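Local coordinates for protein ceramide very long chain fatty acid hydroxylase SCS7 (Saccharomyces cerevisiae, PDB 4ZR1) that hydroxylates the very long chain fatty acids of sphingolipid ceramides, probably at C-2 and probably at a dimetal centre, with electrons from cytochrome b5, at residues Trp104-Val109 / Met189-Phe194; Leu112-Tyr117 / Ala216-Gly221; Gly87-Phe92 / His178-Asp183; Gly148-Leu153 / Phe263-Trp268. One frame throughout, in Å; residues are numbered along the deposited sequence.

Interaction 1: residues Trp104-Val109 / Met189-Phe194; sequences WWVVPV and MPPTLF. With BOG (octyl beta-D-glucopyranoside), chain J; BOG (octyl beta-D-glucopyranoside), chain E; BOG (octyl beta-D-glucopyranoside), chain I.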
# COMPACT_ATOMS: atom_id res chain seq x y z
N TRP A 104 -4.54 4.42 -11.78
CA TRP A 104 -4.06 5.58 -11.02
C TRP A 104 -5.04 6.76 -11.04
O TRP A 104 -5.27 7.39 -10.01
CB TRP A 104 -2.71 6.05 -11.56
CG TRP A 104 -2.75 6.50 -12.99
CD1 TRP A 104 -2.59 5.72 -14.10
CD2 TRP A 104 -2.95 7.84 -13.47
NE1 TRP A 104 -2.68 6.49 -15.24
CE2 TRP A 104 -2.90 7.79 -14.88
CE3 TRP A 104 -3.16 9.08 -12.84
CZ2 TRP A 104 -3.06 8.93 -15.68
CZ3 TRP A 104 -3.32 10.21 -13.64
CH2 TRP A 104 -3.27 10.12 -15.04
N TRP A 105 -5.64 7.03 -12.19
CA TRP A 105 -6.52 8.19 -12.35
C TRP A 105 -7.85 8.05 -11.63
O TRP A 105 -8.62 9.01 -11.56
CB TRP A 105 -6.76 8.49 -13.84
CG TRP A 105 -7.25 7.32 -14.64
CD1 TRP A 105 -6.50 6.49 -15.41
CD2 TRP A 105 -8.61 6.86 -14.76
NE1 TRP A 105 -7.30 5.53 -15.99
CE2 TRP A 105 -8.60 5.73 -15.61
CE3 TRP A 105 -9.83 7.28 -14.21
CZ2 TRP A 105 -9.75 5.03 -15.95
CZ3 TRP A 105 -10.99 6.57 -14.55
CH2 TRP A 105 -10.94 5.46 -15.41
N VAL A 106 -8.14 6.87 -11.10
CA VAL A 106 -9.43 6.64 -10.47
C VAL A 106 -9.55 7.42 -9.15
O VAL A 106 -10.62 7.97 -8.84
CB VAL A 106 -9.65 5.14 -10.22
CG1 VAL A 106 -10.94 4.89 -9.42
CG2 VAL A 106 -9.70 4.42 -11.53
N VAL A 107 -8.46 7.48 -8.40
CA VAL A 107 -8.48 8.15 -7.11
C VAL A 107 -8.74 9.67 -7.23
O VAL A 107 -9.63 10.20 -6.56
CB VAL A 107 -7.16 7.92 -6.34
CG1 VAL A 107 -7.23 8.59 -4.99
CG2 VAL A 107 -6.88 6.42 -6.21
N PRO A 108 -7.97 10.38 -8.08
CA PRO A 108 -8.31 11.81 -8.21
C PRO A 108 -9.73 12.08 -8.71
O PRO A 108 -10.40 12.94 -8.13
CB PRO A 108 -7.29 12.32 -9.23
CG PRO A 108 -6.18 11.33 -9.22
CD PRO A 108 -6.81 10.02 -8.91
N VAL A 109 -10.20 11.37 -9.75
CA VAL A 109 -11.54 11.65 -10.29
C VAL A 109 -12.64 11.29 -9.31
O VAL A 109 -13.71 11.89 -9.33
CB VAL A 109 -11.82 10.93 -11.66
CG1 VAL A 109 -10.70 11.17 -12.65
CG2 VAL A 109 -12.05 9.45 -11.46
N MET A 189 -5.80 2.36 -4.08
CA MET A 189 -6.88 1.73 -3.36
C MET A 189 -8.14 1.79 -4.19
O MET A 189 -8.47 2.83 -4.75
CB MET A 189 -7.12 2.40 -2.02
CG MET A 189 -5.90 2.49 -1.15
SD MET A 189 -6.35 3.16 0.46
CE MET A 189 -7.87 2.26 0.70
N PRO A 190 -8.85 0.68 -4.28
CA PRO A 190 -10.16 0.72 -4.92
C PRO A 190 -11.14 1.49 -4.05
O PRO A 190 -11.09 1.33 -2.83
CB PRO A 190 -10.54 -0.76 -5.03
CG PRO A 190 -9.74 -1.43 -4.03
CD PRO A 190 -8.45 -0.69 -3.93
N PRO A 191 -12.01 2.33 -4.66
CA PRO A 191 -12.89 3.16 -3.83
C PRO A 191 -13.77 2.32 -2.92
O PRO A 191 -14.05 2.73 -1.79
CB PRO A 191 -13.72 3.94 -4.87
CG PRO A 191 -12.84 4.00 -6.08
CD PRO A 191 -12.04 2.71 -6.08
N THR A 192 -14.17 1.15 -3.39
CA THR A 192 -14.93 0.21 -2.57
C THR A 192 -14.23 -0.05 -1.24
O THR A 192 -14.85 0.02 -0.18
CB THR A 192 -15.17 -1.12 -3.31
OG1 THR A 192 -15.91 -0.87 -4.51
CG2 THR A 192 -15.95 -2.07 -2.44
N LEU A 193 -12.93 -0.35 -1.28
CA LEU A 193 -12.22 -0.55 -0.02
C LEU A 193 -11.96 0.77 0.70
O LEU A 193 -12.02 0.81 1.93
CB LEU A 193 -10.88 -1.26 -0.21
CG LEU A 193 -10.88 -2.72 -0.66
CD1 LEU A 193 -9.45 -3.27 -0.64
CD2 LEU A 193 -11.82 -3.58 0.16
N PHE A 194 -11.68 1.84 -0.04
CA PHE A 194 -11.36 3.11 0.60
C PHE A 194 -12.53 3.59 1.47
O PHE A 194 -12.33 4.08 2.59
CB PHE A 194 -10.99 4.18 -0.41
CG PHE A 194 -10.79 5.53 0.22
CD1 PHE A 194 -9.63 5.80 0.93
CD2 PHE A 194 -11.77 6.50 0.15
CE1 PHE A 194 -9.45 7.02 1.56
CE2 PHE A 194 -11.60 7.73 0.77
CZ PHE A 194 -10.44 7.99 1.48
C1 BOG J . -8.08 2.22 -21.55
O1 BOG J . -8.82 3.37 -21.23
C2 BOG J . -6.61 2.57 -21.59
O2 BOG J . -6.41 3.63 -22.49
C3 BOG J . -5.85 1.34 -22.04
O3 BOG J . -4.47 1.58 -21.92
C4 BOG J . -6.22 0.18 -21.14
O4 BOG J . -5.65 -1.01 -21.63
C5 BOG J . -7.73 0.04 -21.09
O5 BOG J . -8.28 1.23 -20.58
C6 BOG J . -8.10 -1.13 -20.20
O6 BOG J . -8.09 -2.31 -20.96
C1' BOG J . -8.89 3.60 -19.85
C2' BOG J . -7.98 4.75 -19.48
C3' BOG J . -8.63 6.06 -19.89
C4' BOG J . -8.79 6.95 -18.67
C5' BOG J . -10.19 7.54 -18.63
C6' BOG J . -10.19 8.83 -17.83
C7' BOG J . -11.62 9.16 -17.46
C8' BOG J . -11.67 10.25 -16.41
C1 BOG E . -5.24 -3.00 -2.67
O1 BOG E . -5.99 -3.48 -3.77
C2 BOG E . -3.88 -2.57 -3.16
O2 BOG E . -3.20 -3.73 -3.56
C3 BOG E . -3.09 -1.95 -2.03
O3 BOG E . -1.90 -1.34 -2.48
C4 BOG E . -3.91 -0.96 -1.26
O4 BOG E . -3.17 -0.64 -0.10
C5 BOG E . -5.21 -1.60 -0.86
O5 BOG E . -5.92 -1.94 -2.04
C6 BOG E . -5.96 -0.59 0.00
O6 BOG E . -7.36 -0.73 -0.09
C1' BOG E . -6.67 -4.70 -3.55
C2' BOG E . -7.42 -5.13 -4.79
C3' BOG E . -8.58 -6.01 -4.37
C4' BOG E . -9.91 -5.46 -4.85
C5' BOG E . -11.00 -5.73 -3.83
C6' BOG E . -12.36 -5.58 -4.47
C7' BOG E . -13.44 -5.68 -3.42
C8' BOG E . -13.66 -7.13 -3.06
C1 BOG I . -3.79 6.10 -19.71
O1 BOG I . -3.97 7.48 -19.90
C2 BOG I . -3.49 5.51 -21.07
O2 BOG I . -4.61 5.69 -21.90
C3 BOG I . -3.16 4.04 -20.96
O3 BOG I . -2.66 3.60 -22.20
C4 BOG I . -2.11 3.82 -19.90
O4 BOG I . -1.94 2.44 -19.67
C5 BOG I . -2.53 4.51 -18.62
O5 BOG I . -2.69 5.89 -18.85
C6 BOG I . -1.46 4.28 -17.56
O6 BOG I . -1.68 3.06 -16.88
C1' BOG I . -5.00 8.05 -19.14
C2' BOG I . -5.06 9.53 -19.46
C3' BOG I . -5.27 10.31 -18.18
C4' BOG I . -6.75 10.47 -17.92
C5' BOG I . -7.02 11.83 -17.31
C6' BOG I . -6.62 11.85 -15.85
C7' BOG I . -7.55 12.78 -15.08
C8' BOG I . -7.08 12.97 -13.65
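V106 and V107 meet P191 and M189 in a light contact between the starts of two transmembrane helices, 106-125 and 191-208, in the helical membrane bundle of this fatty acid hydroxylase. The backbones stay well apart, with V107 CA 7.4 Å from P191 CA, and side chains bridge the difference. V106 and P191 form the apolar pair: V106 CG1, set anti to its backbone nitrogen (chi1 174°), reaches the proline ring at CG 3.9 Å away, the two side chains lying at about a right angle. Beside it is a methyl-to-carbonyl contact, V107 CG2 standing 4.2 Å from the backbone oxygen of M189. P190 occupies the N-cap of helix 191-208, and F194 N closes the first turn onto P190 O at 2.9 Å. Helix 211-236 supports both segments: V107 and M189 rest on Y225, and M189 N is hydrogen-bonded to D229.

Three octyl glucoside molecules border the two segments. One lays its alkyl chain over a face of the W105 indole, C4' sitting toward the rim of the ring, while V106 CG2 covers the opposite face. A second detergent approaches W104 at the ring edge, near its plane. A third sits at M189, whose chain bends at chi3 (42°); M189 CE lies at the edge of the F194 ring, in its plane.

Interaction 2: residues Leu112-Tyr117 / Ala216-Gly221; sequences LPVVVY and AGFAGG. With TRD (tridecane), chain K.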
# COMPACT_ATOMS: atom_id res chain seq x y z
N LEU A 112 -11.34 14.00 -5.46
CA LEU A 112 -11.16 15.44 -5.53
C LEU A 112 -12.49 16.23 -5.60
O LEU A 112 -12.56 17.33 -5.09
CB LEU A 112 -10.27 15.81 -6.71
CG LEU A 112 -8.77 15.53 -6.57
CD1 LEU A 112 -8.01 16.17 -7.74
CD2 LEU A 112 -8.24 16.05 -5.25
N PRO A 113 -13.54 15.67 -6.23
CA PRO A 113 -14.79 16.43 -6.08
C PRO A 113 -15.32 16.43 -4.65
O PRO A 113 -15.97 17.39 -4.26
CB PRO A 113 -15.76 15.70 -7.02
CG PRO A 113 -14.88 15.10 -8.06
CD PRO A 113 -13.64 14.67 -7.31
N VAL A 114 -15.07 15.38 -3.89
CA VAL A 114 -15.51 15.36 -2.51
C VAL A 114 -14.67 16.38 -1.70
O VAL A 114 -15.21 17.09 -0.87
CB VAL A 114 -15.42 13.94 -1.89
CG1 VAL A 114 -15.78 13.98 -0.42
CG2 VAL A 114 -16.36 13.00 -2.63
N VAL A 115 -13.37 16.45 -1.97
CA VAL A 115 -12.49 17.43 -1.33
C VAL A 115 -12.98 18.86 -1.55
O VAL A 115 -13.11 19.64 -0.61
CB VAL A 115 -11.04 17.32 -1.84
CG1 VAL A 115 -10.24 18.50 -1.37
CG2 VAL A 115 -10.40 16.03 -1.37
N VAL A 116 -13.26 19.17 -2.81
CA VAL A 116 -13.70 20.51 -3.19
C VAL A 116 -15.08 20.87 -2.62
O VAL A 116 -15.32 22.02 -2.26
CB VAL A 116 -13.71 20.65 -4.72
CG1 VAL A 116 -14.34 21.96 -5.14
CG2 VAL A 116 -12.28 20.53 -5.27
N TYR A 117 -15.98 19.90 -2.52
CA TYR A 117 -17.30 20.17 -1.97
C TYR A 117 -17.22 20.50 -0.49
O TYR A 117 -17.79 21.50 -0.04
CB TYR A 117 -18.25 19.00 -2.18
CG TYR A 117 -19.54 19.14 -1.38
CD1 TYR A 117 -20.63 19.84 -1.89
CD2 TYR A 117 -19.65 18.58 -0.11
CE1 TYR A 117 -21.79 19.98 -1.15
CE2 TYR A 117 -20.81 18.72 0.63
CZ TYR A 117 -21.88 19.42 0.11
OH TYR A 117 -23.03 19.54 0.86
N ALA A 216 -13.81 21.51 6.59
CA ALA A 216 -12.48 21.95 6.20
C ALA A 216 -11.42 20.92 6.58
O ALA A 216 -10.50 20.64 5.80
CB ALA A 216 -12.16 23.29 6.84
N GLY A 217 -11.54 20.36 7.78
CA GLY A 217 -10.60 19.37 8.26
C GLY A 217 -10.65 18.07 7.47
O GLY A 217 -9.61 17.54 7.07
N PHE A 218 -11.85 17.56 7.23
CA PHE A 218 -12.01 16.35 6.44
C PHE A 218 -11.55 16.57 5.00
O PHE A 218 -10.95 15.68 4.40
CB PHE A 218 -13.47 15.87 6.44
CG PHE A 218 -13.69 14.66 5.59
CD1 PHE A 218 -13.24 13.41 6.01
CD2 PHE A 218 -14.33 14.76 4.36
CE1 PHE A 218 -13.43 12.28 5.21
CE2 PHE A 218 -14.53 13.63 3.57
CZ PHE A 218 -14.07 12.39 4.00
N ALA A 219 -11.83 17.75 4.44
CA ALA A 219 -11.43 18.01 3.07
C ALA A 219 -9.92 17.85 2.95
O ALA A 219 -9.43 17.27 1.98
CB ALA A 219 -11.88 19.40 2.63
N GLY A 220 -9.20 18.36 3.94
CA GLY A 220 -7.75 18.28 3.97
C GLY A 220 -7.20 16.86 4.11
O GLY A 220 -6.31 16.46 3.36
N GLY A 221 -7.73 16.12 5.07
CA GLY A 221 -7.36 14.73 5.25
C GLY A 221 -7.61 13.92 3.99
O GLY A 221 -6.79 13.07 3.61
C1 TRD K . -7.51 5.29 4.71
C2 TRD K . -8.42 6.21 5.52
C3 TRD K . -8.34 7.62 4.96
C4 TRD K . -8.88 8.66 5.93
C5 TRD K . -8.92 10.02 5.26
C6 TRD K . -9.66 11.00 6.15
C7 TRD K . -8.69 11.90 6.90
C8 TRD K . -9.31 12.48 8.16
C9 TRD K . -8.67 13.81 8.50
C10 TRD K . -9.11 14.37 9.85
C11 TRD K . -8.50 15.74 10.08
C12 TRD K . -9.00 16.33 11.40
C13 TRD K . -8.52 17.76 11.63
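The carbonyl oxygen of A219 faces both methyl groups of V115, with CG1 and CG2 each 3.7 Å from A219 O. These are van der Waals contacts, and no hydrogen bond joins the two segments. The relation is reciprocal, since the backbone oxygen of V115 lies 3.5 Å from A219 CB. Each residue therefore offers its carbonyl to the side chain of the other, and the backbones come very near, the CA atoms of V115 and A219 being 4.6 Å apart. The small side chain of A219 is consistent with so close an approach of two transmembrane helices. The torsion of V115 (chi1 169°) places CG1 anti to the backbone nitrogen and CG2 anti to the carbonyl carbon, and this spreads the two methyls around A219 O.

Next to this pair, V114 CG1 comes to the edge of the F218 ring, near its plane, at 4.2 Å from CE2. F218 CE1 lies near C6 of the tridecane that runs along the backbone of G217 and G221, residues one helical turn apart and without side chains; its C7 is 3.5 Å from G221 CA. F218 also borders a second tridecane. Helix 106-125 is kinked here, where the nitrogens of P113 and V114 make no bond to the preceding turn. F218 also meets Y202 of helix 191-208 and H118 edge-to-face, while F135 of helix 128-154 touches both V115 and A219, so the contact lies buried between neighbouring membrane helices.

Interaction 3: residues Gly87-Phe92 / His178-Asp183; sequences GSAPLF and HYLPMD. With ZN (zinc ion), chain D.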
# COMPACT_ATOMS: atom_id res chain seq x y z
N GLY A 87 0.48 -7.92 -17.97
CA GLY A 87 -0.91 -7.94 -17.53
C GLY A 87 -1.07 -7.95 -16.02
O GLY A 87 -0.12 -7.71 -15.27
N SER A 88 -2.29 -8.23 -15.57
CA SER A 88 -2.60 -8.29 -14.14
C SER A 88 -3.06 -9.68 -13.73
O SER A 88 -3.99 -10.22 -14.32
CB SER A 88 -3.67 -7.27 -13.77
OG SER A 88 -3.21 -5.94 -13.96
N ALA A 89 -2.41 -10.26 -12.72
CA ALA A 89 -2.77 -11.59 -12.21
C ALA A 89 -4.23 -11.66 -11.77
O ALA A 89 -4.79 -10.71 -11.24
CB ALA A 89 -1.87 -11.97 -11.04
N PRO A 90 -4.87 -12.81 -12.01
CA PRO A 90 -6.27 -12.95 -11.62
C PRO A 90 -6.44 -13.14 -10.11
O PRO A 90 -5.72 -13.93 -9.50
CB PRO A 90 -6.71 -14.20 -12.38
CG PRO A 90 -5.45 -15.03 -12.48
CD PRO A 90 -4.34 -14.03 -12.65
N LEU A 91 -7.38 -12.41 -9.51
CA LEU A 91 -7.68 -12.61 -8.09
C LEU A 91 -8.90 -13.52 -7.94
O LEU A 91 -8.92 -14.39 -7.07
CB LEU A 91 -7.91 -11.27 -7.37
CG LEU A 91 -6.72 -10.31 -7.32
CD1 LEU A 91 -6.93 -9.21 -6.29
CD2 LEU A 91 -5.44 -11.04 -7.04
N PHE A 92 -9.90 -13.31 -8.79
CA PHE A 92 -11.11 -14.13 -8.80
C PHE A 92 -11.17 -15.01 -10.04
O PHE A 92 -11.57 -16.17 -9.98
CB PHE A 92 -12.37 -13.27 -8.75
CG PHE A 92 -12.61 -12.60 -7.43
CD1 PHE A 92 -13.18 -13.29 -6.38
CD2 PHE A 92 -12.32 -11.25 -7.27
CE1 PHE A 92 -13.43 -12.67 -5.17
CE2 PHE A 92 -12.56 -10.62 -6.06
CZ PHE A 92 -13.11 -11.32 -5.01
N HIS A 178 2.70 -5.90 -2.19
CA HIS A 178 4.06 -6.38 -1.95
C HIS A 178 4.34 -7.62 -2.78
O HIS A 178 5.45 -7.82 -3.26
CB HIS A 178 4.27 -6.68 -0.47
CG HIS A 178 4.75 -5.50 0.31
ND1 HIS A 178 6.05 -5.35 0.73
CD2 HIS A 178 4.09 -4.39 0.74
CE1 HIS A 178 6.18 -4.22 1.39
NE2 HIS A 178 5.01 -3.61 1.41
N TYR A 179 3.32 -8.45 -2.95
CA TYR A 179 3.45 -9.62 -3.78
C TYR A 179 3.66 -9.20 -5.23
O TYR A 179 4.50 -9.77 -5.92
CB TYR A 179 2.21 -10.51 -3.61
CG TYR A 179 2.32 -11.88 -4.23
CD1 TYR A 179 3.30 -12.78 -3.82
CD2 TYR A 179 1.41 -12.30 -5.19
CE1 TYR A 179 3.39 -14.05 -4.38
CE2 TYR A 179 1.49 -13.57 -5.76
CZ TYR A 179 2.48 -14.43 -5.35
OH TYR A 179 2.56 -15.69 -5.93
N LEU A 180 2.91 -8.19 -5.69
CA LEU A 180 3.05 -7.72 -7.07
C LEU A 180 3.16 -6.20 -7.25
O LEU A 180 2.26 -5.56 -7.79
CB LEU A 180 1.88 -8.23 -7.90
CG LEU A 180 1.76 -9.76 -8.03
CD1 LEU A 180 0.37 -10.22 -7.62
CD2 LEU A 180 2.09 -10.20 -9.44
N PRO A 181 4.32 -5.64 -6.86
CA PRO A 181 4.67 -4.21 -6.85
C PRO A 181 4.40 -3.48 -8.16
O PRO A 181 3.89 -2.35 -8.16
CB PRO A 181 6.18 -4.23 -6.57
CG PRO A 181 6.45 -5.55 -5.97
CD PRO A 181 5.49 -6.49 -6.58
N MET A 182 4.72 -4.11 -9.28
CA MET A 182 4.57 -3.49 -10.59
C MET A 182 3.27 -3.82 -11.30
O MET A 182 3.16 -3.60 -12.50
CB MET A 182 5.74 -3.87 -11.49
CG MET A 182 7.02 -3.19 -11.10
SD MET A 182 6.79 -1.40 -11.10
CE MET A 182 7.63 -1.00 -9.56
N ASP A 183 2.27 -4.32 -10.57
CA ASP A 183 0.93 -4.46 -11.16
C ASP A 183 0.22 -3.11 -11.13
O ASP A 183 -0.35 -2.73 -10.11
CB ASP A 183 0.09 -5.51 -10.41
CG ASP A 183 -1.29 -5.72 -11.03
OD1 ASP A 183 -1.74 -4.87 -11.83
OD2 ASP A 183 -1.94 -6.74 -10.73
ZN ZN D . 4.33 -1.88 2.78
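The type I beta turn L180-D183, which leads the chain away from the metal-binding end of helix 164-179, packs against the loop 87-92 through D183 on S88 and L180 on A89. The helix runs to Y179, one residue past H178, whose NE2 binds a zinc ion at 2.3 Å together with H150, H155, H174 and H254. The contact thus lies immediately beyond a histidine-rich metal-binding motif in the probably cytoplasmic part of the protein. Within the turn, D183 N donates to L180 O at 3.0 Å.

One hydrogen bond crosses between the segments, from S88 OG to D183 OD1 over 2.8 Å. The hydroxyl arrives on the syn side of the carboxylate but lies 33° out of its plane. With CG anti to the backbone nitrogen (chi1 -177°), the D183 side chain extends from the turn to the loop. Its carboxylate has other work as well. OD1 also accepts a hydrogen bond from the backbone N of Y185, forming an Asx turn, and OD2 makes a salt bridge to R186. The same arginine NH1 is hydrogen-bonded to A89 O, so loop and turn are joined a second time by way of R186. Several partners thus fix the rotation of the carboxylate, which would probably favour its charged form. Next to the polar pair, the apolar part is a single distant contact: A89 CB is directed at the turn and meets the branch end of L180, with CB 4.4 Å from L180 CD1.

Interaction 4: residues Gly148-Leu153 / Phe263-Trp268; sequences GLHRFL and FGVTSW. With ZN (zinc ion), chain D.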
# COMPACT_ATOMS: atom_id res chain seq x y z
N GLY A 148 0.59 5.33 10.15
CA GLY A 148 -0.01 4.38 11.08
C GLY A 148 -0.70 3.20 10.43
O GLY A 148 -0.48 2.05 10.83
N LEU A 149 -1.55 3.47 9.44
CA LEU A 149 -2.18 2.41 8.66
C LEU A 149 -1.13 1.50 8.03
O LEU A 149 -1.20 0.28 8.15
CB LEU A 149 -3.07 2.98 7.56
CG LEU A 149 -4.32 3.66 8.11
CD1 LEU A 149 -5.24 4.08 6.98
CD2 LEU A 149 -5.02 2.70 9.06
N HIS A 150 -0.14 2.12 7.39
CA HIS A 150 0.89 1.35 6.70
C HIS A 150 1.66 0.45 7.65
O HIS A 150 1.84 -0.73 7.38
CB HIS A 150 1.85 2.28 5.99
CG HIS A 150 2.77 1.57 5.05
ND1 HIS A 150 3.81 2.20 4.40
CD2 HIS A 150 2.80 0.28 4.65
CE1 HIS A 150 4.45 1.32 3.64
NE2 HIS A 150 3.85 0.15 3.77
N ARG A 151 2.11 1.01 8.77
CA ARG A 151 2.95 0.25 9.70
C ARG A 151 2.18 -0.76 10.55
O ARG A 151 2.66 -1.88 10.78
CB ARG A 151 3.71 1.21 10.61
CG ARG A 151 4.51 0.51 11.69
CD ARG A 151 5.35 1.50 12.45
NE ARG A 151 5.88 0.93 13.68
CZ ARG A 151 6.59 1.62 14.56
NH1 ARG A 151 6.84 2.91 14.34
NH2 ARG A 151 7.04 1.03 15.66
N PHE A 152 1.00 -0.36 11.03
CA PHE A 152 0.31 -1.17 12.03
C PHE A 152 -0.88 -1.96 11.48
O PHE A 152 -1.20 -3.03 12.00
CB PHE A 152 -0.13 -0.28 13.20
CG PHE A 152 1.03 0.32 13.97
CD1 PHE A 152 1.83 -0.47 14.77
CD2 PHE A 152 1.29 1.68 13.91
CE1 PHE A 152 2.90 0.07 15.48
CE2 PHE A 152 2.36 2.23 14.62
CZ PHE A 152 3.16 1.42 15.41
N LEU A 153 -1.55 -1.46 10.44
CA LEU A 153 -2.63 -2.26 9.86
C LEU A 153 -2.14 -3.06 8.65
O LEU A 153 -2.22 -4.29 8.63
CB LEU A 153 -3.82 -1.39 9.46
CG LEU A 153 -5.02 -2.23 9.02
CD1 LEU A 153 -5.77 -2.72 10.25
CD2 LEU A 153 -5.96 -1.47 8.09
N PHE A 263 7.98 3.17 6.35
CA PHE A 263 6.53 3.18 6.26
C PHE A 263 5.96 4.49 5.70
O PHE A 263 4.84 4.50 5.18
CB PHE A 263 5.92 2.89 7.63
CG PHE A 263 6.35 1.58 8.21
CD1 PHE A 263 5.95 0.39 7.63
CD2 PHE A 263 7.17 1.54 9.32
CE1 PHE A 263 6.35 -0.83 8.15
CE2 PHE A 263 7.58 0.32 9.85
CZ PHE A 263 7.17 -0.87 9.26
N GLY A 264 6.72 5.58 5.78
CA GLY A 264 6.28 6.82 5.18
C GLY A 264 6.49 6.79 3.68
O GLY A 264 7.55 6.38 3.23
N VAL A 265 5.49 7.21 2.89
CA VAL A 265 5.66 7.15 1.45
C VAL A 265 5.47 8.53 0.80
O VAL A 265 6.01 8.79 -0.28
CB VAL A 265 4.72 6.05 0.77
CG1 VAL A 265 4.07 5.16 1.82
CG2 VAL A 265 3.67 6.65 -0.14
N THR A 266 4.76 9.44 1.46
CA THR A 266 4.82 10.84 1.00
C THR A 266 6.03 11.53 1.61
O THR A 266 6.43 12.61 1.15
CB THR A 266 3.58 11.66 1.35
OG1 THR A 266 3.36 11.62 2.76
CG2 THR A 266 2.37 11.11 0.62
N SER A 267 6.59 10.93 2.67
CA SER A 267 7.84 11.38 3.29
C SER A 267 8.26 10.39 4.37
O SER A 267 7.45 9.58 4.81
CB SER A 267 7.71 12.76 3.92
OG SER A 267 7.10 12.67 5.20
N TRP A 268 9.51 10.48 4.81
CA TRP A 268 10.00 9.64 5.90
C TRP A 268 10.01 10.39 7.22
O TRP A 268 10.63 9.96 8.19
CB TRP A 268 11.40 9.12 5.59
CG TRP A 268 12.36 10.19 5.27
CD1 TRP A 268 12.93 11.07 6.14
CD2 TRP A 268 12.89 10.50 3.98
NE1 TRP A 268 13.78 11.91 5.47
CE2 TRP A 268 13.77 11.59 4.14
CE3 TRP A 268 12.70 9.97 2.69
CZ2 TRP A 268 14.47 12.15 3.07
CZ3 TRP A 268 13.39 10.53 1.64
CH2 TRP A 268 14.26 11.61 1.83
ZN ZN D . 4.33 -1.88 2.78
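F263 packs tightly against R151 and H150, while the far end of the arginine leads toward the partly exposed side. The aliphatic part of R151 lies over one face of the phenyl ring: CB stands 3.7 Å from the centroid of the F263 ring, a CH-pi contact only 15° off the ring normal, and R151 CG follows at 3.6 Å from F263 CE2. An extended chain, with CG anti to the backbone nitrogen, carries the methylenes across the ring. The guanidinium continues past it, its NH1 hydrogen-bonded to Y147 OH and one of its faces near F152 on the surface.

On the buried side, F263 presents its edge to the face of the H150 imidazole in a T-shaped pair, with planes at 88° and centroids 5.5 Å apart. F263 also supplies its backbone oxygen, to which H150 ND1, slightly tilted from the carbonyl plane, donates a hydrogen bond of 2.6 Å at an N-H...O angle of 155°. V265 CG1 adds a contact at 3.9 Å from ND1. With ND1 engaged, the ring is held in orientation and NE2 is directed to zinc, 2.3 Å away. This second-shell carbonyl may also make the imidazole a stronger metal donor. A histidine bonded through one nitrogen to a backbone oxygen and through the other to metal is characteristic of protein metal sites, here the histidine-box dimetal centre of the sterol desaturase family.

In the fold
Interactions 1 and 2 both use helix 106-125; their centres are 15 Å apart, and they touch where P108 O lies 3.8 Å from P113 CD. Interaction 2 lies farther from the metals, along the tridecane chain, which F194 of 189-194 and L149 of 148-153 also line. Interactions 3 and 4 have centres about 21 Å apart yet meet at one zinc ion, since H178 of the former and H150 of the latter both bind it. Interaction 1 lies roughly between interactions 2 and 3, whose centres are about 31 Å apart. Interaction 2 thus borders the tridecane pocket, while interactions 3 and 4 hold zinc ligands.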